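Side-chain contacts in light Chain (Clostridium botulinum, PDB 6BVD), which is the zinc endopeptidase domain of the mosaic botulinum neurotoxin type HA and, like related light chains, probably cleaves a SNARE protein of the nerve terminal: residues 27-32 with 52-57; 77-82 with 198-203; 110-115 with 236-241; 315-320 with 332-337. One frame throughout, in Å; residues are numbered along the deposited sequence.

Contact 1. Residues 27-32 with 52-57; sequences PYYETS and YRLGID
Leu54 pushes its two methyl groups between the side chains of Tyr28 and Tyr29. Its CG stands anti to the backbone N (chi1 179°), which carries the isobutyl fork out of the type II turn Arg53-Ile56 toward the tyrosines. One branch meets the near end of Tyr28: Leu54 CD2 comes 3.4 Å from Tyr28 CD2 and 3.5 Å from Tyr28 CB; these two side chains cross at nearly a right angle, and the methyl meets the ring obliquely. The other branch, CD1, lies over one face of the Tyr29 ring, 4.2 Å from the centroid and 23° off the normal, a CH-pi contact displaced toward the CZ rim. Tyr29 and Leu54 run past each other in opposite senses, which puts Tyr29 OH 3.6 Å from Leu54 CB. That hydroxyl also holds a water in the plane of its ring at 2.8 Å, and the water accepts from Arg53 N, linking phenol and turn. Tyr28 OH is bonded to Ile173 N. The contact lies on the surface, joining the loop between strands 21-24 and 36-40 to the one between strand 45-48 and helix 65-70, with Trp158 of strand 155-158 against Tyr29.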
loop_
_atom_site.group_PDB
_atom_site.type_symbol
_atom_site.label_atom_id
_atom_site.label_comp_id
_atom_site.label_asym_id
_atom_site.label_seq_id
_atom_site.Cartn_x
_atom_site.Cartn_y
_atom_site.Cartn_z
ATOM N N PRO A 27 31.838 -2.977 3.390
ATOM C CA PRO A 27 33.103 -2.238 3.444
ATOM C C PRO A 27 33.644 -2.180 4.875
ATOM O O PRO A 27 32.844 -2.056 5.822
ATOM C CB PRO A 27 32.740 -0.836 2.904
ATOM C CG PRO A 27 31.266 -0.814 2.832
ATOM C CD PRO A 27 30.769 -2.208 2.733
ATOM N N TYR A 28 34.962 -2.336 4.991
ATOM C CA TYR A 28 35.745 -2.380 6.237
ATOM C C TYR A 28 35.736 -3.781 6.906
ATOM O O TYR A 28 36.444 -3.989 7.900
ATOM C CB TYR A 28 35.261 -1.314 7.249
ATOM C CG TYR A 28 35.285 0.110 6.724
ATOM C CD1 TYR A 28 36.400 0.616 6.078
ATOM C CD2 TYR A 28 34.164 0.942 6.855
ATOM C CE1 TYR A 28 36.423 1.933 5.594
ATOM C CE2 TYR A 28 34.167 2.243 6.370
ATOM C CZ TYR A 28 35.297 2.732 5.730
ATOM O OH TYR A 28 35.318 4.027 5.252
ATOM N N TYR A 29 34.996 -4.753 6.355
ATOM C CA TYR A 29 34.983 -6.104 6.933
ATOM C C TYR A 29 35.878 -7.083 6.110
ATOM O O TYR A 29 35.783 -8.321 6.237
ATOM C CB TYR A 29 33.548 -6.643 7.041
ATOM C CG TYR A 29 32.739 -6.015 8.182
ATOM C CD1 TYR A 29 32.829 -6.520 9.477
ATOM C CD2 TYR A 29 31.909 -4.898 7.967
ATOM C CE1 TYR A 29 32.133 -5.942 10.533
ATOM C CE2 TYR A 29 31.186 -4.335 9.018
ATOM C CZ TYR A 29 31.298 -4.863 10.288
ATOM O OH TYR A 29 30.601 -4.317 11.329
ATOM N N GLU A 30 36.736 -6.518 5.275
ATOM C CA GLU A 30 37.527 -7.317 4.338
ATOM C C GLU A 30 38.527 -8.232 5.070
ATOM O O GLU A 30 38.589 -9.418 4.799
ATOM C CB GLU A 30 38.287 -6.418 3.355
ATOM C CG GLU A 30 37.439 -5.491 2.492
ATOM C CD GLU A 30 37.118 -4.167 3.195
ATOM O OE1 GLU A 30 37.718 -3.894 4.249
ATOM O OE2 GLU A 30 36.286 -3.394 2.669
ATOM N N THR A 31 39.268 -7.690 6.030
ATOM C CA THR A 31 40.318 -8.471 6.689
ATOM C C THR A 31 39.729 -9.534 7.588
ATOM O O THR A 31 40.200 -10.675 7.602
ATOM C CB THR A 31 41.260 -7.567 7.496
ATOM O OG1 THR A 31 41.950 -6.719 6.574
ATOM C CG2 THR A 31 42.299 -8.393 8.252
ATOM N N SER A 32 38.705 -9.164 8.350
ATOM C CA SER A 32 38.056 -10.140 9.187
ATOM C C SER A 32 37.222 -11.124 8.347
ATOM O O SER A 32 36.841 -12.178 8.840
ATOM C CB SER A 32 37.208 -9.451 10.246
ATOM O OG SER A 32 36.106 -8.788 9.640
ATOM N N TYR A 52 24.412 -1.318 13.919
ATOM C CA TYR A 52 25.695 -0.880 13.393
ATOM C C TYR A 52 26.736 -0.892 14.510
ATOM O O TYR A 52 26.550 -0.221 15.536
ATOM C CB TYR A 52 25.582 0.527 12.777
ATOM C CG TYR A 52 26.827 0.966 12.060
ATOM C CD1 TYR A 52 26.984 0.764 10.694
ATOM C CD2 TYR A 52 27.855 1.594 12.755
ATOM C CE1 TYR A 52 28.140 1.173 10.044
ATOM C CE2 TYR A 52 29.020 1.991 12.120
ATOM C CZ TYR A 52 29.160 1.778 10.779
ATOM O OH TYR A 52 30.320 2.203 10.178
ATOM N N ARG A 53 27.827 -1.639 14.313
ATOM C CA ARG A 53 28.861 -1.797 15.349
ATOM C C ARG A 53 30.278 -1.458 14.904
ATOM O O ARG A 53 31.182 -1.353 15.738
ATOM C CB ARG A 53 28.867 -3.233 15.889
ATOM C CG ARG A 53 27.521 -3.668 16.410
ATOM C CD ARG A 53 27.579 -5.007 17.119
ATOM N NE ARG A 53 26.269 -5.360 17.634
ATOM C CZ ARG A 53 25.768 -4.912 18.779
ATOM N NH1 ARG A 53 26.476 -4.086 19.543
ATOM N NH2 ARG A 53 24.553 -5.288 19.149
ATOM N N LEU A 54 30.495 -1.252 13.611
ATOM C CA LEU A 54 31.878 -1.096 13.157
ATOM C C LEU A 54 32.627 0.126 13.739
ATOM O O LEU A 54 32.186 1.275 13.610
ATOM C CB LEU A 54 31.932 -1.036 11.634
ATOM C CG LEU A 54 33.392 -0.850 11.226
ATOM C CD1 LEU A 54 34.078 -2.202 11.032
ATOM C CD2 LEU A 54 33.484 -0.006 10.004
ATOM N N GLY A 55 33.787 -0.131 14.347
ATOM C CA GLY A 55 34.617 0.942 14.873
ATOM C C GLY A 55 34.093 1.568 16.149
ATOM O O GLY A 55 34.589 2.611 16.597
ATOM N N ILE A 56 33.105 0.928 16.758
ATOM C CA ILE A 56 32.434 1.516 17.910
ATOM C C ILE A 56 32.722 0.737 19.186
ATOM O O ILE A 56 32.465 -0.466 19.263
ATOM C CB ILE A 56 30.896 1.575 17.689
ATOM C CG1 ILE A 56 30.549 2.463 16.488
ATOM C CG2 ILE A 56 30.181 2.056 18.952
ATOM C CD1 ILE A 56 29.066 2.621 16.284
ATOM N N ASP A 57 33.234 1.443 20.188
ATOM C CA ASP A 57 33.443 0.877 21.516
ATOM C C ASP A 57 32.137 0.261 22.019
ATOM O O ASP A 57 31.132 0.965 22.157
ATOM C CB ASP A 57 33.967 1.970 22.459
ATOM C CG ASP A 57 34.134 1.498 23.897
ATOM O OD1 ASP A 57 34.188 0.278 24.155
ATOM O OD2 ASP A 57 34.243 2.375 24.780
HETATM O O HOH W 1 28.490 -2.466 11.601
#

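Contact 2. Residues 77-82 with 198-203; sequences PNYLST and SPEYAT
Tyr79 OH is gripped twice: it donates to Glu200 OE1 at 2.6 Å and accepts from a water, also 2.6 Å away. The carboxylate oxygen lies at the edge of the phenol, near the ring plane, and takes the proton on its anti lone pair, facing away from OE2; ring and carboxylate planes are 41° apart. OE2 forms a salt bridge with Lys88 of helix 83-100, which probably helps keep Glu200 charged and steadies its pose. The water fixes three groups at once, donating also to Ser198 OG (2.9 Å) and accepting from Glu200 N (2.9 Å), while Ser198 OG is bonded to Leu164 O. Tyr79 reaches this buried network because its CG is anti to the backbone N (chi1 -174°), sending the ring out of the type II turn Asn78-Ser81. Both of its faces are packed. Leu80 CG sits 3.6 Å above one, and on the opposite face Tyr201 points its edge inward, with CE2 4.1 Å from Tyr79 CE1. The two rings have centroids 5.5 Å apart and planes at 87°, a T-shaped stack. Glu200 and Tyr201 come from the type I turn Ser198-Tyr201, which leads directly into strand 201-208 of the antiparallel five-stranded sheet, so the loop before helix 83-100 is tied to the root of a strand of the zinc protease fold.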
loop_
_atom_site.group_PDB
_atom_site.type_symbol
_atom_site.label_atom_id
_atom_site.label_comp_id
_atom_site.label_asym_id
_atom_site.label_seq_id
_atom_site.Cartn_x
_atom_site.Cartn_y
_atom_site.Cartn_z
ATOM N N PRO A 77 20.589 -1.985 24.499
ATOM C CA PRO A 77 21.533 -2.892 23.842
ATOM C C PRO A 77 20.825 -4.063 23.192
ATOM O O PRO A 77 21.432 -4.737 22.385
ATOM C CB PRO A 77 22.434 -3.376 24.990
ATOM C CG PRO A 77 22.125 -2.482 26.138
ATOM C CD PRO A 77 20.737 -2.009 25.961
ATOM N N ASN A 78 19.572 -4.315 23.567
ATOM C CA ASN A 78 18.865 -5.495 23.085
ATOM C C ASN A 78 18.023 -5.262 21.829
ATOM O O ASN A 78 17.520 -6.214 21.243
ATOM C CB ASN A 78 17.974 -6.059 24.190
ATOM C CG ASN A 78 18.768 -6.695 25.299
ATOM O OD1 ASN A 78 19.736 -7.411 25.050
ATOM N ND2 ASN A 78 18.355 -6.457 26.530
ATOM N N TYR A 79 17.886 -4.012 21.396
ATOM C CA TYR A 79 17.157 -3.737 20.156
ATOM C C TYR A 79 17.843 -4.458 18.988
ATOM O O TYR A 79 19.065 -4.386 18.852
ATOM C CB TYR A 79 17.086 -2.232 19.875
ATOM C CG TYR A 79 16.226 -1.882 18.681
ATOM C CD1 TYR A 79 14.884 -2.199 18.677
ATOM C CD2 TYR A 79 16.755 -1.228 17.559
ATOM C CE1 TYR A 79 14.078 -1.888 17.601
ATOM C CE2 TYR A 79 15.946 -0.907 16.467
ATOM C CZ TYR A 79 14.615 -1.251 16.499
ATOM O OH TYR A 79 13.767 -0.959 15.463
ATOM N N LEU A 80 17.041 -5.168 18.188
ATOM C CA LEU A 80 17.472 -5.978 17.037
ATOM C C LEU A 80 18.379 -7.163 17.396
ATOM O O LEU A 80 19.149 -7.605 16.563
ATOM C CB LEU A 80 18.173 -5.125 15.971
ATOM C CG LEU A 80 17.356 -4.056 15.236
ATOM C CD1 LEU A 80 18.219 -3.323 14.269
ATOM C CD2 LEU A 80 16.186 -4.677 14.495
ATOM N N SER A 81 18.245 -7.704 18.599
ATOM C CA SER A 81 19.025 -8.874 19.001
ATOM C C SER A 81 18.369 -10.188 18.559
ATOM O O SER A 81 19.030 -11.210 18.494
ATOM C CB SER A 81 19.252 -8.876 20.513
ATOM O OG SER A 81 18.031 -9.014 21.224
ATOM N N THR A 82 17.072 -10.161 18.263
ATOM C CA THR A 82 16.358 -11.360 17.817
ATOM C C THR A 82 15.944 -11.315 16.336
ATOM O O THR A 82 15.734 -10.239 15.770
ATOM C CB THR A 82 15.104 -11.578 18.647
ATOM O OG1 THR A 82 14.228 -10.457 18.458
ATOM C CG2 THR A 82 15.454 -11.672 20.110
ATOM N N SER A 198 16.901 4.210 12.017
ATOM C CA SER A 198 16.125 3.661 13.107
ATOM C C SER A 198 14.687 4.204 12.994
ATOM O O SER A 198 14.394 5.269 13.541
ATOM C CB SER A 198 16.763 4.058 14.445
ATOM O OG SER A 198 16.181 3.428 15.561
ATOM N N PRO A 199 13.805 3.493 12.252
ATOM C CA PRO A 199 12.449 4.015 11.963
ATOM C C PRO A 199 11.485 4.063 13.152
ATOM O O PRO A 199 10.513 4.836 13.114
ATOM C CB PRO A 199 11.915 3.038 10.902
ATOM C CG PRO A 199 12.630 1.763 11.195
ATOM C CD PRO A 199 14.037 2.176 11.620
ATOM N N GLU A 200 11.709 3.242 14.167
ATOM C CA GLU A 200 10.791 3.152 15.296
ATOM C C GLU A 200 11.032 4.144 16.441
ATOM O O GLU A 200 10.254 4.165 17.381
ATOM C CB GLU A 200 10.840 1.744 15.884
ATOM C CG GLU A 200 10.362 0.665 14.903
ATOM C CD GLU A 200 10.220 -0.682 15.565
ATOM O OE1 GLU A 200 11.249 -1.329 15.857
ATOM O OE2 GLU A 200 9.082 -1.088 15.824
ATOM N N TYR A 201 12.098 4.928 16.375
ATOM C CA TYR A 201 12.402 5.917 17.435
ATOM C C TYR A 201 12.488 7.300 16.799
ATOM O O TYR A 201 13.223 7.505 15.838
ATOM C CB TYR A 201 13.685 5.545 18.192
ATOM C CG TYR A 201 13.516 4.268 19.009
ATOM C CD1 TYR A 201 13.086 4.311 20.339
ATOM C CD2 TYR A 201 13.712 3.020 18.427
ATOM C CE1 TYR A 201 12.895 3.153 21.076
ATOM C CE2 TYR A 201 13.523 1.854 19.151
ATOM C CZ TYR A 201 13.120 1.926 20.471
ATOM O OH TYR A 201 12.935 0.754 21.174
ATOM N N ALA A 202 11.703 8.241 17.311
ATOM C CA ALA A 202 11.484 9.498 16.625
ATOM C C ALA A 202 11.419 10.642 17.618
ATOM O O ALA A 202 11.214 10.421 18.806
ATOM C CB ALA A 202 10.204 9.439 15.835
ATOM N N THR A 203 11.591 11.860 17.122
ATOM C CA THR A 203 11.377 13.025 17.952
ATOM C C THR A 203 10.174 13.780 17.392
ATOM O O THR A 203 9.720 13.497 16.284
ATOM C CB THR A 203 12.621 13.942 18.004
ATOM O OG1 THR A 203 13.014 14.311 16.670
ATOM C CG2 THR A 203 13.785 13.232 18.693
HETATM O O HOH W 2 14.030 1.593 14.911
#

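Contact 3. Residues 110-115 with 236-241; sequences LEEIKN and GLYGTY
A bend at chi2 (-76°), after a chi1 of -72° that leaves CG beside the backbone N, swings the Glu112 carboxylate off its helix toward Tyr238. The Glu112 and Tyr238 side chains cross at about a right angle, though the carboxylate plane is turned only 36° from the ring. Tyr238 OH donates to Glu112 OE1 at 2.7 Å, and OE1 receives the proton on its syn lone pair, the side of the other oxygen. OE1 sits at the ring edge in the ring plane, also 3.3 Å from Tyr238 CE2. Lys347 of helix 338-348 forms a salt bridge with Glu112 OE2 and a weak hydrogen bond with Tyr238 OH, so one ammonium group touches both partners and probably favours an ionised carboxylate. The bond joins the C-terminal turn of helix 104-115 to the end of helix 222-237, the helix of the HExxH zinc motif, which carries the zinc ligands His228 and His232. There the chain leaves the helix in a Schellman motif: Gly239, with a positive phi, sends its N back to Gly236 O, and Tyr238 immediately precedes this glycine. Beside the polar pair lies an apolar one. Leu237 CD1 rests 3.8 Å from Ile113 O and 4.3 Å from Ile113 CD1, a looser methyl-to-methyl approach; the same carbonyl is satisfied by Asn154 ND2. Ile113 also packs on Val233, one turn earlier in the zinc helix, and its side chain is about 13 Å from the bound zinc ion.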
loop_
_atom_site.group_PDB
_atom_site.type_symbol
_atom_site.label_atom_id
_atom_site.label_comp_id
_atom_site.label_asym_id
_atom_site.label_seq_id
_atom_site.Cartn_x
_atom_site.Cartn_y
_atom_site.Cartn_z
ATOM N N LEU A 110 13.965 8.189 -5.508
ATOM C CA LEU A 110 14.431 6.797 -5.538
ATOM C C LEU A 110 15.109 6.409 -6.862
ATOM O O LEU A 110 16.096 5.619 -6.835
ATOM C CB LEU A 110 13.290 5.845 -5.234
ATOM C CG LEU A 110 12.737 5.920 -3.804
ATOM C CD1 LEU A 110 11.674 4.801 -3.560
ATOM C CD2 LEU A 110 13.851 5.842 -2.772
ATOM N N GLU A 111 14.631 6.965 -7.991
ATOM C CA GLU A 111 15.289 6.761 -9.311
ATOM C C GLU A 111 16.723 7.326 -9.323
ATOM O O GLU A 111 17.654 6.732 -9.906
ATOM C CB GLU A 111 14.474 7.403 -10.453
ATOM C CG GLU A 111 13.167 6.697 -10.779
ATOM C CD GLU A 111 12.162 7.573 -11.538
ATOM O OE1 GLU A 111 12.547 8.642 -12.069
ATOM O OE2 GLU A 111 10.968 7.188 -11.599
ATOM N N GLU A 112 16.927 8.473 -8.669
ATOM C CA GLU A 112 18.273 9.005 -8.521
ATOM C C GLU A 112 19.155 8.108 -7.687
ATOM O O GLU A 112 20.303 7.881 -8.039
ATOM C CB GLU A 112 18.249 10.416 -7.877
ATOM C CG GLU A 112 17.739 11.476 -8.812
ATOM C CD GLU A 112 18.764 11.856 -9.838
ATOM O OE1 GLU A 112 19.949 11.595 -9.613
ATOM O OE2 GLU A 112 18.401 12.404 -10.879
ATOM N N ILE A 113 18.643 7.629 -6.565
ATOM C CA ILE A 113 19.409 6.736 -5.696
ATOM C C ILE A 113 19.833 5.444 -6.449
ATOM O O ILE A 113 20.877 4.840 -6.160
ATOM C CB ILE A 113 18.610 6.389 -4.443
ATOM C CG1 ILE A 113 18.431 7.650 -3.562
ATOM C CG2 ILE A 113 19.341 5.366 -3.633
ATOM C CD1 ILE A 113 19.760 8.254 -3.083
ATOM N N LYS A 114 18.976 5.003 -7.366
ATOM C CA LYS A 114 19.252 3.801 -8.158
ATOM C C LYS A 114 20.283 4.065 -9.230
ATOM O O LYS A 114 21.199 3.270 -9.428
ATOM C CB LYS A 114 17.955 3.290 -8.788
ATOM C CG LYS A 114 18.170 2.252 -9.919
ATOM C CD LYS A 114 16.796 1.902 -10.556
ATOM C CE LYS A 114 16.949 1.020 -11.802
ATOM N NZ LYS A 114 15.603 0.704 -12.415
ATOM N N ASN A 115 20.162 5.205 -9.892
ATOM C CA ASN A 115 20.920 5.497 -11.114
ATOM C C ASN A 115 22.235 6.269 -10.954
ATOM O O ASN A 115 23.038 6.255 -11.888
ATOM C CB ASN A 115 20.037 6.271 -12.104
ATOM C CG ASN A 115 18.886 5.426 -12.633
ATOM O OD1 ASN A 115 19.024 4.208 -12.770
ATOM N ND2 ASN A 115 17.756 6.068 -12.949
ATOM N N GLY A 236 26.368 12.286 -1.650
ATOM C CA GLY A 236 27.583 11.442 -1.665
ATOM C C GLY A 236 27.781 10.709 -3.017
ATOM O O GLY A 236 28.883 10.594 -3.518
ATOM N N LEU A 237 26.693 10.225 -3.589
ATOM C CA LEU A 237 26.738 9.507 -4.873
ATOM C C LEU A 237 27.219 10.435 -5.981
ATOM O O LEU A 237 27.942 10.025 -6.896
ATOM C CB LEU A 237 25.356 8.908 -5.225
ATOM C CG LEU A 237 24.917 7.718 -4.370
ATOM C CD1 LEU A 237 23.542 7.212 -4.750
ATOM C CD2 LEU A 237 25.944 6.530 -4.502
ATOM N N TYR A 238 26.819 11.707 -5.894
ATOM C CA TYR A 238 27.274 12.721 -6.831
ATOM C C TYR A 238 28.623 13.358 -6.424
ATOM O O TYR A 238 29.134 14.242 -7.116
ATOM C CB TYR A 238 26.179 13.813 -7.003
ATOM C CG TYR A 238 25.155 13.444 -8.054
ATOM C CD1 TYR A 238 25.429 13.584 -9.417
ATOM C CD2 TYR A 238 23.896 12.948 -7.687
ATOM C CE1 TYR A 238 24.442 13.245 -10.402
ATOM C CE2 TYR A 238 22.944 12.595 -8.650
ATOM C CZ TYR A 238 23.212 12.761 -10.000
ATOM O OH TYR A 238 22.216 12.421 -10.919
ATOM N N GLY A 239 29.199 12.911 -5.306
ATOM C CA GLY A 239 30.518 13.380 -4.893
ATOM C C GLY A 239 30.514 14.854 -4.419
ATOM O O GLY A 239 31.559 15.523 -4.477
ATOM N N THR A 240 29.349 15.352 -3.980
ATOM C CA THR A 240 29.221 16.747 -3.481
ATOM C C THR A 240 29.105 16.790 -1.963
ATOM O O THR A 240 28.844 17.852 -1.374
ATOM C CB THR A 240 27.936 17.456 -4.037
ATOM O OG1 THR A 240 26.800 16.876 -3.421
ATOM C CG2 THR A 240 27.807 17.285 -5.573
ATOM N N TYR A 241 29.314 15.647 -1.315
ATOM C CA TYR A 241 29.146 15.520 0.130
ATOM C C TYR A 241 30.131 16.395 0.909
ATOM O O TYR A 241 31.326 16.428 0.608
ATOM C CB TYR A 241 29.287 14.051 0.521
ATOM C CG TYR A 241 28.932 13.620 1.930
ATOM C CD1 TYR A 241 27.705 13.029 2.197
ATOM C CD2 TYR A 241 29.850 13.744 2.980
ATOM C CE1 TYR A 241 27.377 12.593 3.465
ATOM C CE2 TYR A 241 29.534 13.308 4.250
ATOM C CZ TYR A 241 28.302 12.739 4.484
ATOM O OH TYR A 241 27.963 12.311 5.748
#

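Contact 4. Residues 315-320 with 332-337; sequences EFKNLY and GVYSVD
Tyr334 points its ring end-on at the helix, bringing its hydroxyl over the root of Lys317 instead of laying a face against it. OH stands 3.6 Å from Lys317 CB and 3.9 Å from Lys317 O, and no direct hydrogen bond spans the segments. Lys317 starts toward the tyrosine, then leads away: beyond CG the chain is fully extended, with chi2 to chi4 all near 180°, and its NZ is bonded to Val304 O. The phenol therefore touches the aliphatic base of the lysine while the ammonium group is held by another loop. Tyr334 OH donates to a water lying in its ring plane at 2.7 Å. That water also lies beside Asn318 OD1, though the separation is too short to be trusted in detail. Over one face of the Tyr334 ring sits Gly332 O, 3.9 Å above the plane and offset toward the rim, and Leu301 of helix 280-301 touches both Tyr334 and Lys317. Gly332, with a positive phi, lies in the turn between strands 327-328 and 334-335. Those strands pair antiparallel, and through Tyr334 this short beta hairpin packs back on helix 313-323, the helix that precedes it in the chain.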
loop_
_atom_site.group_PDB
_atom_site.type_symbol
_atom_site.label_atom_id
_atom_site.label_comp_id
_atom_site.label_asym_id
_atom_site.label_seq_id
_atom_site.Cartn_x
_atom_site.Cartn_y
_atom_site.Cartn_z
ATOM N N GLU A 315 29.760 1.277 -22.484
ATOM C CA GLU A 315 28.500 1.466 -21.757
ATOM C C GLU A 315 28.676 2.314 -20.481
ATOM O O GLU A 315 27.831 3.166 -20.173
ATOM C CB GLU A 315 27.886 0.121 -21.390
ATOM C CG GLU A 315 27.167 -0.521 -22.572
ATOM C CD GLU A 315 26.505 -1.851 -22.246
ATOM O OE1 GLU A 315 26.750 -2.396 -21.143
ATOM O OE2 GLU A 315 25.739 -2.345 -23.113
ATOM N N PHE A 316 29.762 2.102 -19.745
ATOM C CA PHE A 316 30.009 2.928 -18.547
ATOM C C PHE A 316 30.348 4.352 -18.929
ATOM O O PHE A 316 29.950 5.278 -18.204
ATOM C CB PHE A 316 31.112 2.346 -17.636
ATOM C CG PHE A 316 30.590 1.342 -16.647
ATOM C CD1 PHE A 316 30.311 1.712 -15.346
ATOM C CD2 PHE A 316 30.330 0.029 -17.041
ATOM C CE1 PHE A 316 29.803 0.792 -14.430
ATOM C CE2 PHE A 316 29.835 -0.897 -16.153
ATOM C CZ PHE A 316 29.555 -0.513 -14.829
ATOM N N LYS A 317 31.051 4.566 -20.045
ATOM C CA LYS A 317 31.292 5.944 -20.510
ATOM C C LYS A 317 29.987 6.679 -20.853
ATOM O O LYS A 317 29.852 7.885 -20.591
ATOM C CB LYS A 317 32.217 5.967 -21.731
ATOM C CG LYS A 317 33.674 5.623 -21.412
ATOM C CD LYS A 317 34.529 5.765 -22.656
ATOM C CE LYS A 317 35.988 5.406 -22.347
ATOM N NZ LYS A 317 36.856 5.580 -23.544
ATOM N N ASN A 318 29.063 5.973 -21.492
ATOM C CA ASN A 318 27.747 6.557 -21.752
ATOM C C ASN A 318 27.045 6.892 -20.453
ATOM O O ASN A 318 26.406 7.938 -20.315
ATOM C CB ASN A 318 26.877 5.600 -22.573
ATOM C CG ASN A 318 27.448 5.336 -23.932
ATOM O OD1 ASN A 318 28.316 6.072 -24.399
ATOM N ND2 ASN A 318 26.981 4.267 -24.579
ATOM N N LEU A 319 27.177 6.001 -19.484
ATOM C CA LEU A 319 26.525 6.205 -18.203
ATOM C C LEU A 319 27.039 7.469 -17.469
ATOM O O LEU A 319 26.221 8.235 -16.917
ATOM C CB LEU A 319 26.709 4.967 -17.355
ATOM C CG LEU A 319 25.705 4.717 -16.245
ATOM C CD1 LEU A 319 25.762 3.231 -15.936
ATOM C CD2 LEU A 319 26.026 5.549 -15.021
ATOM N N TYR A 320 28.357 7.704 -17.477
ATOM C CA TYR A 320 28.932 8.900 -16.810
ATOM C C TYR A 320 28.698 10.178 -17.633
ATOM O O TYR A 320 28.563 11.280 -17.068
ATOM C CB TYR A 320 30.443 8.700 -16.536
ATOM C CG TYR A 320 30.668 7.564 -15.560
ATOM C CD1 TYR A 320 29.922 7.488 -14.392
ATOM C CD2 TYR A 320 31.589 6.534 -15.825
ATOM C CE1 TYR A 320 30.038 6.443 -13.525
ATOM C CE2 TYR A 320 31.743 5.481 -14.941
ATOM C CZ TYR A 320 30.989 5.433 -13.777
ATOM O OH TYR A 320 31.100 4.378 -12.865
ATOM N N GLY A 332 34.116 12.568 -30.057
ATOM C CA GLY A 332 33.956 11.744 -28.878
ATOM C C GLY A 332 34.604 12.322 -27.620
ATOM O O GLY A 332 34.733 11.616 -26.612
ATOM N N VAL A 333 34.986 13.603 -27.658
ATOM C CA VAL A 333 35.642 14.239 -26.513
ATOM C C VAL A 333 34.640 14.844 -25.519
ATOM O O VAL A 333 33.732 15.587 -25.908
ATOM C CB VAL A 333 36.640 15.313 -26.979
ATOM C CG1 VAL A 333 37.265 16.030 -25.789
ATOM C CG2 VAL A 333 37.735 14.660 -27.841
ATOM N N TYR A 334 34.806 14.493 -24.243
ATOM C CA TYR A 334 33.912 14.938 -23.179
ATOM C C TYR A 334 34.369 16.271 -22.580
ATOM O O TYR A 334 35.567 16.516 -22.424
ATOM C CB TYR A 334 33.794 13.875 -22.068
ATOM C CG TYR A 334 33.258 12.536 -22.554
ATOM C CD1 TYR A 334 31.909 12.361 -22.840
ATOM C CD2 TYR A 334 34.103 11.438 -22.693
ATOM C CE1 TYR A 334 31.407 11.137 -23.294
ATOM C CE2 TYR A 334 33.611 10.196 -23.153
ATOM C CZ TYR A 334 32.268 10.056 -23.444
ATOM O OH TYR A 334 31.778 8.834 -23.901
ATOM N N SER A 335 33.420 17.127 -22.223
ATOM C CA SER A 335 33.788 18.346 -21.495
ATOM C C SER A 335 32.605 18.843 -20.677
ATOM O O SER A 335 31.497 18.356 -20.852
ATOM C CB SER A 335 34.246 19.433 -22.455
ATOM O OG SER A 335 33.169 19.873 -23.270
ATOM N N VAL A 336 32.823 19.829 -19.810
ATOM C CA VAL A 336 31.699 20.403 -19.074
ATOM C C VAL A 336 31.047 21.529 -19.884
ATOM O O VAL A 336 31.722 22.438 -20.377
ATOM C CB VAL A 336 32.130 20.903 -17.681
ATOM C CG1 VAL A 336 31.021 21.753 -17.017
ATOM C CG2 VAL A 336 32.508 19.718 -16.800
ATOM N N ASP A 337 29.736 21.405 -20.089
ATOM C CA ASP A 337 28.889 22.477 -20.617
ATOM C C ASP A 337 28.312 23.273 -19.435
ATOM O O ASP A 337 27.632 22.687 -18.585
ATOM C CB ASP A 337 27.771 21.893 -21.488
ATOM C CG ASP A 337 26.751 22.936 -21.924
ATOM O OD1 ASP A 337 26.004 23.451 -21.070
ATOM O OD2 ASP A 337 26.676 23.225 -23.130
HETATM O O HOH W 3 29.211 8.311 -24.339
#

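How the contacts relate
Contacts 2 and 3 are buried, contact 4 is partly so and contact 1 lies at the surface. Each buried contact turns on a tyrosine hydroxyl donating to a glutamate whose second oxygen pairs with a lysine, but contact 2 uses the anti lone pair and adds a water and a T-shaped stack, whereas contact 3 uses the syn one and adds methyl packing. In contact 1 the polar link across the segments runs through a water, beside apolar touches; in contact 4 a similar water bridge is doubtful. Contacts 3 and 4 are close, nearest atoms about 4 Å apart; contacts 2 and 4 lie on opposite sides of the chain's centre, their own centres 44 Å apart. Contact 3 joins helices, contact 1 loops.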